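Local coordinates for terminal oxygenase component of carbazole 1,9a-dioxygenase (Sphingomonas, PDB 3GKQ), which probably catalyses the initial dioxygenation of carbazole, passing electrons from a Rieske [2Fe-2S] cluster to a mononuclear non-heme iron that activates oxygen, at residues L195-D200 with Q251-S256; M258-I263 with D274-P279; P279-F284 with Q299-R304; R168-N173 with H295-M300; R13-W18 with G350-V355. All blocks are in the same frame, centred on the assembly; numbering follows the deposited sequence.

Contact 1 (L195-D200 with Q251-S256)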
# COMPACT_ATOMS: atom_id res chain seq x y z
N LEU A 195 11.73 34.63 -7.81
CA LEU A 195 11.56 35.76 -6.90
C LEU A 195 12.80 36.65 -6.84
O LEU A 195 12.69 37.86 -6.59
CB LEU A 195 11.25 35.27 -5.49
CG LEU A 195 11.26 36.36 -4.41
CD1 LEU A 195 10.09 37.32 -4.63
CD2 LEU A 195 11.18 35.73 -3.02
N LEU A 196 13.97 36.06 -7.06
CA LEU A 196 15.23 36.79 -6.99
C LEU A 196 15.30 37.96 -7.97
O LEU A 196 15.41 39.12 -7.55
CB LEU A 196 16.40 35.83 -7.21
CG LEU A 196 16.36 34.59 -6.30
CD1 LEU A 196 17.63 33.78 -6.47
CD2 LEU A 196 16.21 35.03 -4.84
N ASP A 197 15.24 37.68 -9.27
CA ASP A 197 15.27 38.74 -10.26
C ASP A 197 13.93 39.47 -10.19
O ASP A 197 13.86 40.69 -10.32
CB ASP A 197 15.47 38.18 -11.67
CG ASP A 197 16.90 37.75 -11.94
OD1 ASP A 197 17.77 37.99 -11.08
OD2 ASP A 197 17.14 37.17 -13.01
N GLY A 198 12.87 38.69 -9.96
CA GLY A 198 11.53 39.24 -9.89
C GLY A 198 11.31 40.33 -8.85
O GLY A 198 10.37 41.12 -8.98
N ASN A 199 12.16 40.40 -7.83
CA ASN A 199 11.98 41.43 -6.82
C ASN A 199 13.30 41.99 -6.31
O ASN A 199 13.38 42.50 -5.19
CB ASN A 199 11.13 40.89 -5.66
CG ASN A 199 10.67 41.98 -4.71
OD1 ASN A 199 10.24 43.05 -5.14
ND2 ASN A 199 10.75 41.72 -3.41
N ASP A 200 14.34 41.89 -7.13
CA ASP A 200 15.67 42.40 -6.79
C ASP A 200 16.08 42.03 -5.36
O ASP A 200 16.55 42.88 -4.60
CB ASP A 200 15.68 43.93 -6.98
CG ASP A 200 17.05 44.54 -6.71
OD1 ASP A 200 18.05 44.04 -7.26
OD2 ASP A 200 17.12 45.53 -5.95
N GLN A 251 28.03 31.30 -7.99
CA GLN A 251 27.80 32.62 -7.41
C GLN A 251 26.37 32.74 -6.89
O GLN A 251 25.46 32.09 -7.40
CB GLN A 251 28.01 33.71 -8.46
CG GLN A 251 29.36 33.70 -9.15
CD GLN A 251 29.41 34.67 -10.32
OE1 GLN A 251 28.64 34.55 -11.27
NE2 GLN A 251 30.32 35.64 -10.25
N GLY A 252 26.19 33.58 -5.88
CA GLY A 252 24.87 33.81 -5.33
C GLY A 252 24.10 34.82 -6.17
O GLY A 252 24.34 34.95 -7.38
N HIS A 253 23.19 35.55 -5.53
CA HIS A 253 22.37 36.53 -6.23
C HIS A 253 22.27 37.85 -5.46
O HIS A 253 21.41 38.00 -4.58
CB HIS A 253 20.98 35.95 -6.48
CG HIS A 253 20.06 36.85 -7.25
ND1 HIS A 253 19.52 38.00 -6.72
CD2 HIS A 253 19.60 36.76 -8.52
CE1 HIS A 253 18.75 38.58 -7.63
NE2 HIS A 253 18.78 37.85 -8.73
N MET A 254 23.16 38.79 -5.77
CA MET A 254 23.13 40.08 -5.11
C MET A 254 21.87 40.84 -5.51
O MET A 254 21.28 40.57 -6.57
CB MET A 254 24.36 40.92 -5.49
CG MET A 254 25.68 40.36 -5.00
SD MET A 254 27.06 41.44 -5.40
CE MET A 254 28.25 40.98 -4.18
N GLY A 255 21.45 41.77 -4.67
CA GLY A 255 20.27 42.56 -4.95
C GLY A 255 20.25 43.74 -3.99
O GLY A 255 21.14 43.86 -3.15
N SER A 256 19.26 44.61 -4.11
CA SER A 256 19.18 45.76 -3.22
C SER A 256 18.13 45.60 -2.12
O SER A 256 18.19 46.29 -1.10
CB SER A 256 18.94 47.04 -4.02
OG SER A 256 20.09 47.38 -4.77
O HOH W 1 19.20 41.89 -7.75
O HOH W 2 19.70 46.51 -7.32
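Two waters donate to Asp200 OD1, the best-held polar atom of this contact. The first lies 2.5 Å from Asp200 OD1 and also donates to the carbonyl oxygen of Met254, while the second joins OD1 to Ser256 OG, so a single carboxylate oxygen is tied through solvent to both sides of Gly255. The other oxygen of that carboxylate takes a backbone N-H directly, with Ser256 N and Asp200 OD2 3.0 Å apart and the donor 50° out of the carboxylate plane. Asp200 O adds a weak bond to the same N-H. At the other end of the contact, the His253 imidazole lies against Leu196 and Asp197 of helix 194-198. Leu196 CB sits over one ring face in a CH-pi contact, 3.5 Å from the centroid of the His253 ring. At the ring edge His253 NE2 donates to the anti lone pair of Asp197 OD1 at 2.6 Å, OD1 lying in the imidazole plane, although the carboxylate is turned 41° from the ring. Beyond the contact, ND1 makes a weak hydrogen bond to Ile201 O. The loop before strand 262-266 is thereby tied to helix 194-198, whose Leu196 side chain is about 6 Å from that of the iron ligand His190. With NE2 donating to a carboxylate and ND1 facing a carbonyl, the imidazole has a setting that could stabilise its protonated form.

Contact 2 (M258-I263 with D274-P279); sequences MVAISI and DPFPDP
The backbone of 258-263 is gripped first through two successive carbonyls of 274-279. Ala260 N donates to Pro275 O at 2.7 Å, nearly straight at 168°, and Ser262 N to Asp274 O at 2.8 Å. Asp274 N returns a bond to Ser262 O, and Ile261 N reaches Asp274 O only weakly. Around these bonds the apolar groups close in: Val259 CB rests 3.1 Å from Pro275 O, its CG2 meets Phe276 CD2 obliquely at 3.7 Å, and its CG1 turns to the Pro279 ring. Ile261 CD1 crosses over Pro275 CD, 3.9 Å away. Ile261 and Ser262 thus both face Asp274, a classic beta bulge at the open end of the antiparallel hairpin formed by strands 262-266 and 270-274 in the catalytic, Bet v 1-like part of the chain. Past the bulge, the peptide bonds before Pro275 and Pro277 are both cis, in the loop that leads from strand 270-274 to strand 282-289. Pro277 CB lies over one face of the Phe276 ring, 3.5 Å above its plane. Farther out, Asp274 OD1 is hydrogen-bonded to Thr282, Asp278 is held by Lys257 and Thr280, and Phe276, which meets Phe330, lies about 7 Å by its side chain from the bound iron.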
# COMPACT_ATOMS: atom_id res chain seq x y z
N MET A 258 16.79 43.83 0.95
CA MET A 258 17.25 42.94 2.00
C MET A 258 16.08 42.30 2.75
O MET A 258 15.27 42.99 3.37
CB MET A 258 18.12 43.72 2.99
CG MET A 258 19.17 44.60 2.32
SD MET A 258 20.23 43.68 1.19
CE MET A 258 21.48 43.08 2.33
N VAL A 259 16.00 40.98 2.69
CA VAL A 259 14.93 40.24 3.36
C VAL A 259 15.51 39.16 4.26
O VAL A 259 16.72 38.95 4.30
CB VAL A 259 13.98 39.57 2.34
CG1 VAL A 259 13.19 40.64 1.59
CG2 VAL A 259 14.78 38.71 1.37
N ALA A 260 14.63 38.48 4.99
CA ALA A 260 15.05 37.42 5.90
C ALA A 260 16.17 37.94 6.80
O ALA A 260 17.24 37.34 6.91
CB ALA A 260 15.54 36.20 5.11
N ILE A 261 15.90 39.07 7.45
CA ILE A 261 16.85 39.69 8.35
C ILE A 261 16.70 39.05 9.73
O ILE A 261 17.68 38.86 10.45
CB ILE A 261 16.57 41.21 8.46
CG1 ILE A 261 16.95 41.89 7.14
CG2 ILE A 261 17.35 41.81 9.63
CD1 ILE A 261 16.60 43.36 7.08
N SER A 262 15.46 38.71 10.07
CA SER A 262 15.17 38.08 11.35
C SER A 262 14.28 36.86 11.17
O SER A 262 13.10 36.99 10.82
CB SER A 262 14.49 39.07 12.29
OG SER A 262 14.02 38.41 13.45
N ILE A 263 14.84 35.68 11.41
CA ILE A 263 14.10 34.43 11.29
C ILE A 263 13.96 33.82 12.68
O ILE A 263 14.89 33.87 13.48
CB ILE A 263 14.82 33.43 10.37
CG1 ILE A 263 15.12 34.08 9.02
CG2 ILE A 263 13.95 32.19 10.17
CD1 ILE A 263 15.82 33.16 8.05
N ASP A 274 11.18 37.68 8.79
CA ASP A 274 10.96 39.12 8.70
C ASP A 274 12.18 39.93 8.27
O ASP A 274 13.24 39.87 8.91
CB ASP A 274 10.46 39.60 10.06
CG ASP A 274 9.87 40.98 10.01
OD1 ASP A 274 9.27 41.34 8.98
OD2 ASP A 274 10.00 41.71 11.02
N PRO A 275 12.06 40.68 7.16
CA PRO A 275 10.87 40.79 6.31
C PRO A 275 10.99 39.80 5.15
O PRO A 275 12.10 39.38 4.80
CB PRO A 275 10.93 42.23 5.83
CG PRO A 275 12.40 42.42 5.62
CD PRO A 275 13.02 41.77 6.85
N PHE A 276 9.87 39.43 4.55
CA PHE A 276 9.89 38.48 3.44
C PHE A 276 8.47 38.27 2.93
O PHE A 276 7.52 38.28 3.72
CB PHE A 276 10.49 37.15 3.91
CG PHE A 276 10.86 36.21 2.80
CD1 PHE A 276 9.91 35.37 2.24
CD2 PHE A 276 12.14 36.23 2.26
CE1 PHE A 276 10.23 34.56 1.15
CE2 PHE A 276 12.48 35.42 1.17
CZ PHE A 276 11.52 34.59 0.62
N PRO A 277 8.29 38.09 1.61
CA PRO A 277 9.29 38.06 0.54
C PRO A 277 9.67 39.45 0.03
O PRO A 277 10.24 39.60 -1.05
CB PRO A 277 8.59 37.24 -0.53
CG PRO A 277 7.18 37.73 -0.41
CD PRO A 277 6.95 37.76 1.09
N ASP A 278 9.33 40.47 0.81
CA ASP A 278 9.63 41.85 0.45
C ASP A 278 9.81 42.64 1.74
O ASP A 278 9.25 42.28 2.78
CB ASP A 278 8.48 42.43 -0.38
CG ASP A 278 8.77 43.84 -0.87
OD1 ASP A 278 8.57 44.81 -0.10
OD2 ASP A 278 9.21 43.98 -2.03
N PRO A 279 10.60 43.72 1.69
CA PRO A 279 10.83 44.53 2.89
C PRO A 279 9.54 45.05 3.52
O PRO A 279 9.53 45.44 4.69
CB PRO A 279 11.71 45.67 2.35
CG PRO A 279 12.52 44.98 1.30
CD PRO A 279 11.48 44.14 0.59

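Contact 3 (P279-F284 with Q299-R304); sequences PTLTQF and QMLGRR
Four backbone hydrogen bonds join 279-284 to 299-304, part of the ladder between strands 282-289 and 294-304. They run in reciprocal pairs: Thr282 with Gly302, and Phe284 with Met300, where N of Phe284 meets O of Met300 at 2.8 Å and 173°. Between them Gln283 and Leu301 make the non-hydrogen-bonded pair. Weaker CA-H...O contacts fill the intervals, among them Gln283 CA to Met300 O at 3.4 Å. The apolar contacts divide by face. On one, Gln283 and Leu301 lie side by side, with Gln283 CG and Leu301 CD2 3.7 Å apart. On the other, Phe284 CB abuts Met300 CB while the edge of the Phe284 ring passes beside Gly302 N, a position without a side chain to interfere. The polar side-chain contact belongs to Arg303, whose chain bends at chi3 (-75°) to run beside Thr280. Arg303 NH2 donates to Thr280 OG1 at 3.0 Å, with OG1 29° out of the guanidinium plane, and Leu281 CD2 packs obliquely on Arg303 NE at 3.4 Å. The same NH2 forms a salt bridge with Glu317 of helix 308-328, and Asp278 holds Thr280 OG1 in turn. On the face of Gln283 and Leu301, Gln283 NE2 is hydrogen-bonded to Asn331 OD1. The arginine charge is probably balanced by Glu317 of the covering helix, and the bond to the Thr280 hydroxyl links that helix to the loop leading into the hairpin.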
# COMPACT_ATOMS: atom_id res chain seq x y z
N PRO A 279 10.60 43.72 1.69
CA PRO A 279 10.83 44.53 2.89
C PRO A 279 9.54 45.05 3.52
O PRO A 279 9.53 45.44 4.69
CB PRO A 279 11.71 45.67 2.35
CG PRO A 279 12.52 44.98 1.30
CD PRO A 279 11.48 44.14 0.59
N THR A 280 8.45 45.05 2.76
CA THR A 280 7.17 45.53 3.28
C THR A 280 6.26 44.40 3.75
O THR A 280 5.10 44.64 4.09
CB THR A 280 6.40 46.32 2.21
OG1 THR A 280 6.06 45.44 1.13
CG2 THR A 280 7.25 47.48 1.67
N LEU A 281 6.79 43.18 3.78
CA LEU A 281 5.99 42.03 4.19
C LEU A 281 6.68 41.15 5.22
O LEU A 281 7.90 41.19 5.39
CB LEU A 281 5.64 41.18 2.97
CG LEU A 281 4.87 41.88 1.85
CD1 LEU A 281 4.77 40.96 0.64
CD2 LEU A 281 3.50 42.28 2.35
N THR A 282 5.88 40.35 5.92
CA THR A 282 6.39 39.41 6.91
C THR A 282 5.71 38.07 6.64
O THR A 282 4.49 38.01 6.48
CB THR A 282 6.05 39.86 8.35
OG1 THR A 282 6.73 41.08 8.65
CG2 THR A 282 6.50 38.80 9.35
N GLN A 283 6.50 37.01 6.57
CA GLN A 283 5.93 35.70 6.30
C GLN A 283 5.88 34.82 7.55
O GLN A 283 6.83 34.75 8.32
CB GLN A 283 6.73 34.99 5.21
CG GLN A 283 6.09 33.70 4.74
CD GLN A 283 6.68 33.19 3.45
OE1 GLN A 283 6.95 33.97 2.54
NE2 GLN A 283 6.88 31.88 3.36
N PHE A 284 4.74 34.15 7.72
CA PHE A 284 4.50 33.25 8.85
C PHE A 284 4.13 31.89 8.27
O PHE A 284 3.30 31.80 7.36
CB PHE A 284 3.33 33.77 9.69
CG PHE A 284 3.52 35.16 10.23
CD1 PHE A 284 4.17 35.37 11.45
CD2 PHE A 284 3.03 36.26 9.53
CE1 PHE A 284 4.32 36.66 11.96
CE2 PHE A 284 3.18 37.55 10.04
CZ PHE A 284 3.82 37.75 11.26
N GLN A 299 0.90 29.01 4.65
CA GLN A 299 1.75 30.16 4.37
C GLN A 299 0.97 31.45 4.51
O GLN A 299 0.05 31.70 3.73
CB GLN A 299 2.29 30.08 2.94
CG GLN A 299 3.16 28.89 2.65
CD GLN A 299 3.38 28.71 1.16
OE1 GLN A 299 2.47 28.29 0.44
NE2 GLN A 299 4.58 29.03 0.69
N MET A 300 1.34 32.28 5.48
CA MET A 300 0.65 33.55 5.70
C MET A 300 1.58 34.72 5.44
O MET A 300 2.76 34.69 5.82
CB MET A 300 0.12 33.66 7.13
CG MET A 300 -0.65 32.44 7.65
SD MET A 300 -2.02 31.95 6.61
CE MET A 300 -3.18 33.30 6.91
N LEU A 301 1.06 35.76 4.79
CA LEU A 301 1.83 36.97 4.53
C LEU A 301 1.12 38.11 5.24
O LEU A 301 -0.09 38.28 5.10
CB LEU A 301 1.92 37.26 3.03
CG LEU A 301 2.80 36.32 2.19
CD1 LEU A 301 2.92 36.88 0.79
CD2 LEU A 301 4.19 36.20 2.82
N GLY A 302 1.87 38.88 6.01
CA GLY A 302 1.27 39.99 6.72
C GLY A 302 1.89 41.32 6.37
O GLY A 302 3.07 41.39 6.02
N ARG A 303 1.09 42.37 6.44
CA ARG A 303 1.55 43.72 6.16
C ARG A 303 0.84 44.71 7.07
O ARG A 303 -0.39 44.69 7.18
CB ARG A 303 1.28 44.11 4.70
CG ARG A 303 1.54 45.60 4.42
CD ARG A 303 1.28 45.97 2.97
NE ARG A 303 2.34 45.49 2.10
CZ ARG A 303 2.28 45.50 0.77
NH1 ARG A 303 1.19 45.96 0.15
NH2 ARG A 303 3.30 45.04 0.05
N ARG A 304 1.63 45.55 7.73
CA ARG A 304 1.08 46.56 8.63
C ARG A 304 0.27 47.54 7.77
O ARG A 304 0.78 48.10 6.81
CB ARG A 304 2.22 47.29 9.34
CG ARG A 304 1.78 48.50 10.14
CD ARG A 304 2.94 49.12 10.90
NE ARG A 304 2.52 50.32 11.63
CZ ARG A 304 3.29 50.99 12.47
NH1 ARG A 304 4.53 50.59 12.71
NH2 ARG A 304 2.81 52.07 13.09

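Contact 4 (R168-N173 with H295-M300)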
# COMPACT_ATOMS: atom_id res chain seq x y z
N ARG A 168 -1.49 23.90 1.80
CA ARG A 168 -1.41 22.73 0.93
C ARG A 168 -0.97 21.56 1.80
O ARG A 168 -0.29 21.75 2.81
CB ARG A 168 -0.37 22.94 -0.18
CG ARG A 168 1.08 22.80 0.28
CD ARG A 168 2.09 23.13 -0.82
NE ARG A 168 2.34 24.57 -0.92
CZ ARG A 168 3.21 25.13 -1.76
NH1 ARG A 168 3.92 24.37 -2.60
NH2 ARG A 168 3.38 26.45 -1.76
N VAL A 169 -1.34 20.35 1.41
CA VAL A 169 -0.93 19.19 2.17
C VAL A 169 0.41 18.74 1.61
O VAL A 169 0.59 18.67 0.40
CB VAL A 169 -1.96 18.04 2.05
CG1 VAL A 169 -3.31 18.51 2.59
CG2 VAL A 169 -2.09 17.62 0.61
N VAL A 170 1.37 18.48 2.49
CA VAL A 170 2.69 18.04 2.07
C VAL A 170 2.91 16.59 2.50
O VAL A 170 2.58 16.22 3.63
CB VAL A 170 3.78 18.94 2.69
CG1 VAL A 170 5.17 18.42 2.32
CG2 VAL A 170 3.60 20.37 2.19
N ASP A 171 3.47 15.78 1.60
CA ASP A 171 3.73 14.38 1.89
C ASP A 171 4.96 14.14 2.75
O ASP A 171 5.91 13.48 2.32
CB ASP A 171 3.86 13.57 0.60
CG ASP A 171 2.60 13.61 -0.24
OD1 ASP A 171 1.49 13.43 0.31
OD2 ASP A 171 2.71 13.82 -1.47
N ALA A 172 4.96 14.70 3.95
CA ALA A 172 6.08 14.51 4.85
C ALA A 172 5.62 14.82 6.27
O ALA A 172 4.62 15.50 6.47
CB ALA A 172 7.24 15.43 4.47
N ASN A 173 6.36 14.29 7.23
CA ASN A 173 6.07 14.53 8.63
C ASN A 173 6.22 16.03 8.88
O ASN A 173 7.06 16.68 8.24
CB ASN A 173 7.04 13.75 9.52
CG ASN A 173 6.79 13.97 10.99
OD1 ASN A 173 7.44 14.79 11.62
ND2 ASN A 173 5.82 13.24 11.53
N HIS A 295 1.56 16.80 6.54
CA HIS A 295 1.32 18.01 7.31
C HIS A 295 0.68 19.06 6.43
O HIS A 295 0.79 19.01 5.19
CB HIS A 295 2.60 18.55 7.98
CG HIS A 295 3.63 19.09 7.03
ND1 HIS A 295 4.56 18.28 6.41
CD2 HIS A 295 3.93 20.36 6.65
CE1 HIS A 295 5.40 19.03 5.71
NE2 HIS A 295 5.03 20.29 5.84
N LEU A 296 -0.02 19.98 7.06
CA LEU A 296 -0.68 21.07 6.36
C LEU A 296 0.31 22.23 6.39
O LEU A 296 0.62 22.76 7.45
CB LEU A 296 -1.98 21.44 7.08
CG LEU A 296 -2.98 22.42 6.47
CD1 LEU A 296 -2.40 23.82 6.50
CD2 LEU A 296 -3.33 21.99 5.05
N TYR A 297 0.82 22.60 5.22
CA TYR A 297 1.77 23.70 5.10
C TYR A 297 0.95 24.97 4.87
O TYR A 297 0.40 25.18 3.80
CB TYR A 297 2.73 23.43 3.94
CG TYR A 297 3.68 24.55 3.60
CD1 TYR A 297 4.29 25.31 4.61
CD2 TYR A 297 4.00 24.84 2.27
CE1 TYR A 297 5.20 26.32 4.30
CE2 TYR A 297 4.91 25.85 1.95
CZ TYR A 297 5.51 26.58 2.97
OH TYR A 297 6.43 27.56 2.66
N LEU A 298 0.88 25.80 5.91
CA LEU A 298 0.12 27.05 5.88
C LEU A 298 1.08 28.23 5.71
O LEU A 298 1.97 28.43 6.54
CB LEU A 298 -0.64 27.21 7.20
CG LEU A 298 -2.06 27.79 7.27
CD1 LEU A 298 -2.17 28.61 8.55
CD2 LEU A 298 -2.40 28.64 6.07
N GLN A 299 0.90 29.01 4.65
CA GLN A 299 1.75 30.16 4.37
C GLN A 299 0.97 31.45 4.51
O GLN A 299 0.05 31.70 3.73
CB GLN A 299 2.29 30.08 2.94
CG GLN A 299 3.16 28.89 2.65
CD GLN A 299 3.38 28.71 1.16
OE1 GLN A 299 2.47 28.29 0.44
NE2 GLN A 299 4.58 29.03 0.69
N MET A 300 1.34 32.28 5.48
CA MET A 300 0.65 33.55 5.70
C MET A 300 1.58 34.72 5.44
O MET A 300 2.76 34.69 5.82
CB MET A 300 0.12 33.66 7.13
CG MET A 300 -0.65 32.44 7.65
SD MET A 300 -2.02 31.95 6.61
CE MET A 300 -3.18 33.30 6.91
O HOH W 3 0.94 26.16 1.07
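Arg168 leaves strand 161-170 with CG in the crowded position between the backbone N and the carbonyl carbon (chi1 77°), which lays the chain alongside Tyr297. Arg168 CG lies 4.1 Å from Tyr297 CB, and CD approaches Tyr297 CD2. A bend at chi3 (83°) brings Arg168 NE to the ring edge, 3.6 Å from Tyr297 CD2, where it donates to a water that also bridges Tyr297 O and Gln299 OE1. One face of the guanidinium lies against Tyr297 CE2, the two planes 51° apart. At the tip Arg168 NH2 donates to Gln299 OE1, 3.0 Å away at the guanidinium edge, whereas NH1 forms a salt bridge with Asp332. Gln299 OE1 also takes a hydrogen bond from Gln166 NE2, and Gln299 CG covers one face of the Tyr297 ring. Paired backbone bonds join Arg168 with Tyr297 and Val170 with His295, N of Val170 meeting O of His295 at 2.8 Å. At that last pair the His295 ring is fixed on two sides: Val170 CB lies over one face in a CH-pi contact, 3.7 Å from the His295 centroid, and His295 ND1 donates to Ala172 O at 2.8 Å. This ties the chain to the strand just after the turn centred on Asp171, a ligand of a second iron site in a structure of this protein, a site empty in this chain. The contact joins strand 161-170, outermost of the sheet within this chain, to 294-304, whose other side holds 282-289, while helix 332-346 packs on Arg168 and Val170, and helix 174-181 starts just after Asn173.

Contact 5 (R13-W18 with G350-V355); sequences RRTRAW and GWREEV
The guanidinium of Arg14 stands at right angles to the carboxylate of Glu354, their planes 89° apart, and meets it edge-on. The arginine chain, extended from CG to NE with CG anti to the backbone N (chi1 171°), carries its tip from helix 9-15 across to the end of helix 349-353. There Arg14 NH2 makes a salt bridge at 2.6 Å to the anti lone pair of Glu354 OE2, and Arg14 NH1 donates to Trp351 O at 2.7 Å, almost along the C=O axis. Both acceptors lie in the guanidinium plane, so one flat group bridges a side chain and a helix carbonyl. Its opposite faces are covered by Trp18 CZ2, 3.8 Å above the Arg14 plane, and more distantly by Glu354 O. The Trp18 indole crosses Trp351 obliquely: Trp18 CZ3 meets Trp351 CB at 3.9 Å, and CH2 points tip to tip at Glu354 OE2. Thr15, whose CA covers the centre of one Trp18 face, presents CG2 to Trp351 O. Glu354 OE2 is shared with Arg367, OE1 is hydrogen-bonded to Tyr345, and Val355 packs on Trp98, a cluster-pocket residue of the second subunit. The chain after helix 349-353, to which the N-terminal helix is tied, thus abuts the cluster pocket of that subunit. Two arginines around one buried carboxylate should keep Glu354 ionised, and the carbonyl at the negative helix end would add to the attraction for Arg14.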
# COMPACT_ATOMS: atom_id res chain seq x y z
N ARG A 13 23.71 9.96 24.07
CA ARG A 13 24.21 11.19 24.67
C ARG A 13 24.00 12.40 23.78
O ARG A 13 23.69 13.49 24.27
CB ARG A 13 25.71 11.08 24.99
CG ARG A 13 26.03 10.38 26.29
CD ARG A 13 27.45 10.71 26.74
NE ARG A 13 28.44 10.34 25.73
CZ ARG A 13 28.71 9.08 25.37
NH1 ARG A 13 28.06 8.07 25.94
NH2 ARG A 13 29.63 8.84 24.45
N ARG A 14 24.16 12.21 22.48
CA ARG A 14 23.99 13.30 21.54
C ARG A 14 22.54 13.76 21.37
O ARG A 14 22.28 14.96 21.27
CB ARG A 14 24.56 12.91 20.17
CG ARG A 14 24.21 13.91 19.08
CD ARG A 14 24.95 13.66 17.77
NE ARG A 14 24.40 14.54 16.73
CZ ARG A 14 23.25 14.32 16.10
NH1 ARG A 14 22.52 13.25 16.39
NH2 ARG A 14 22.81 15.20 15.21
N THR A 15 21.60 12.83 21.35
CA THR A 15 20.20 13.17 21.15
C THR A 15 19.39 13.35 22.43
O THR A 15 18.22 13.74 22.40
CB THR A 15 19.50 12.10 20.30
OG1 THR A 15 19.52 10.86 21.00
CG2 THR A 15 20.22 11.93 18.96
N ARG A 16 20.04 13.09 23.57
CA ARG A 16 19.41 13.18 24.88
C ARG A 16 18.53 14.42 25.10
O ARG A 16 17.37 14.30 25.48
CB ARG A 16 20.49 13.13 25.96
CG ARG A 16 19.96 13.14 27.39
CD ARG A 16 21.11 13.10 28.39
NE ARG A 16 21.86 11.86 28.29
CZ ARG A 16 22.99 11.61 28.95
NH1 ARG A 16 23.51 12.52 29.77
NH2 ARG A 16 23.61 10.44 28.78
N ALA A 17 19.10 15.60 24.88
CA ALA A 17 18.37 16.85 25.08
C ALA A 17 17.13 17.05 24.22
O ALA A 17 16.32 17.93 24.50
CB ALA A 17 19.32 18.03 24.90
N TRP A 18 16.97 16.26 23.16
CA TRP A 18 15.77 16.40 22.34
C TRP A 18 15.04 15.09 22.04
O TRP A 18 14.40 14.95 21.00
CB TRP A 18 16.05 17.15 21.02
CG TRP A 18 17.43 17.06 20.47
CD1 TRP A 18 18.53 17.77 20.88
CD2 TRP A 18 17.86 16.25 19.38
NE1 TRP A 18 19.61 17.45 20.10
CE2 TRP A 18 19.23 16.52 19.17
CE3 TRP A 18 17.22 15.32 18.55
CZ2 TRP A 18 19.97 15.89 18.17
CZ3 TRP A 18 17.96 14.70 17.55
CH2 TRP A 18 19.32 14.99 17.37
N GLY A 350 17.44 8.78 11.15
CA GLY A 350 18.03 10.06 10.80
C GLY A 350 18.55 10.89 11.95
O GLY A 350 19.61 11.51 11.84
N TRP A 351 17.82 10.92 13.06
CA TRP A 351 18.24 11.72 14.21
C TRP A 351 19.60 11.29 14.75
O TRP A 351 20.32 12.10 15.35
CB TRP A 351 17.20 11.63 15.33
CG TRP A 351 15.81 11.90 14.86
CD1 TRP A 351 14.79 11.00 14.73
CD2 TRP A 351 15.30 13.16 14.39
NE1 TRP A 351 13.68 11.61 14.20
CE2 TRP A 351 13.96 12.94 13.99
CE3 TRP A 351 15.83 14.45 14.27
CZ2 TRP A 351 13.15 13.95 13.47
CZ3 TRP A 351 15.03 15.46 13.76
CH2 TRP A 351 13.71 15.21 13.36
N ARG A 352 19.96 10.03 14.53
CA ARG A 352 21.23 9.51 15.01
C ARG A 352 22.33 9.53 13.94
O ARG A 352 23.50 9.72 14.25
CB ARG A 352 21.08 8.06 15.49
CG ARG A 352 19.68 7.69 15.97
CD ARG A 352 19.35 8.34 17.30
NE ARG A 352 17.98 8.02 17.71
CZ ARG A 352 17.49 8.24 18.93
NH1 ARG A 352 18.26 8.77 19.87
NH2 ARG A 352 16.24 7.92 19.21
N GLU A 353 21.94 9.32 12.69
CA GLU A 353 22.91 9.26 11.60
C GLU A 353 23.25 10.55 10.87
O GLU A 353 24.24 10.61 10.15
CB GLU A 353 22.45 8.22 10.57
CG GLU A 353 22.38 6.81 11.09
CD GLU A 353 21.93 5.83 10.03
OE1 GLU A 353 22.54 5.82 8.94
OE2 GLU A 353 20.97 5.08 10.28
N GLU A 354 22.43 11.58 11.05
CA GLU A 354 22.68 12.87 10.39
C GLU A 354 24.07 13.37 10.81
O GLU A 354 24.54 13.07 11.90
CB GLU A 354 21.62 13.89 10.81
CG GLU A 354 21.72 14.32 12.28
CD GLU A 354 20.53 15.13 12.78
OE1 GLU A 354 19.59 15.39 12.00
OE2 GLU A 354 20.53 15.51 13.96
N VAL A 355 24.72 14.13 9.93
CA VAL A 355 26.02 14.72 10.23
C VAL A 355 25.82 16.22 10.06
O VAL A 355 25.84 16.76 8.95
CB VAL A 355 27.12 14.25 9.25
CG1 VAL A 355 28.41 15.00 9.53
CG2 VAL A 355 27.34 12.75 9.40

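Contacts 3, 4 and 5 are buried; contacts 3 and 4 share Gln299 and Met300 on strand 294-304 and hold it between its two sheet neighbours, mainly by backbone ladders. Contact 2 lies partly buried at the end of the same sheet, touches contact 3 through Asp274 and Thr282 and through Phe276 N and Leu281 O, and shares Pro279 with it; a single strand pair gives way to a bulge and cis-prolines. Contact 1, at the surface, reaches contact 2 through Asn199 and Asp278, and it relies on carboxylates, a histidine and waters. Contact 5 stands apart: it closes the longest loop in sequence, joins helices by a salt bridge and indole packing, and alone touches another subunit.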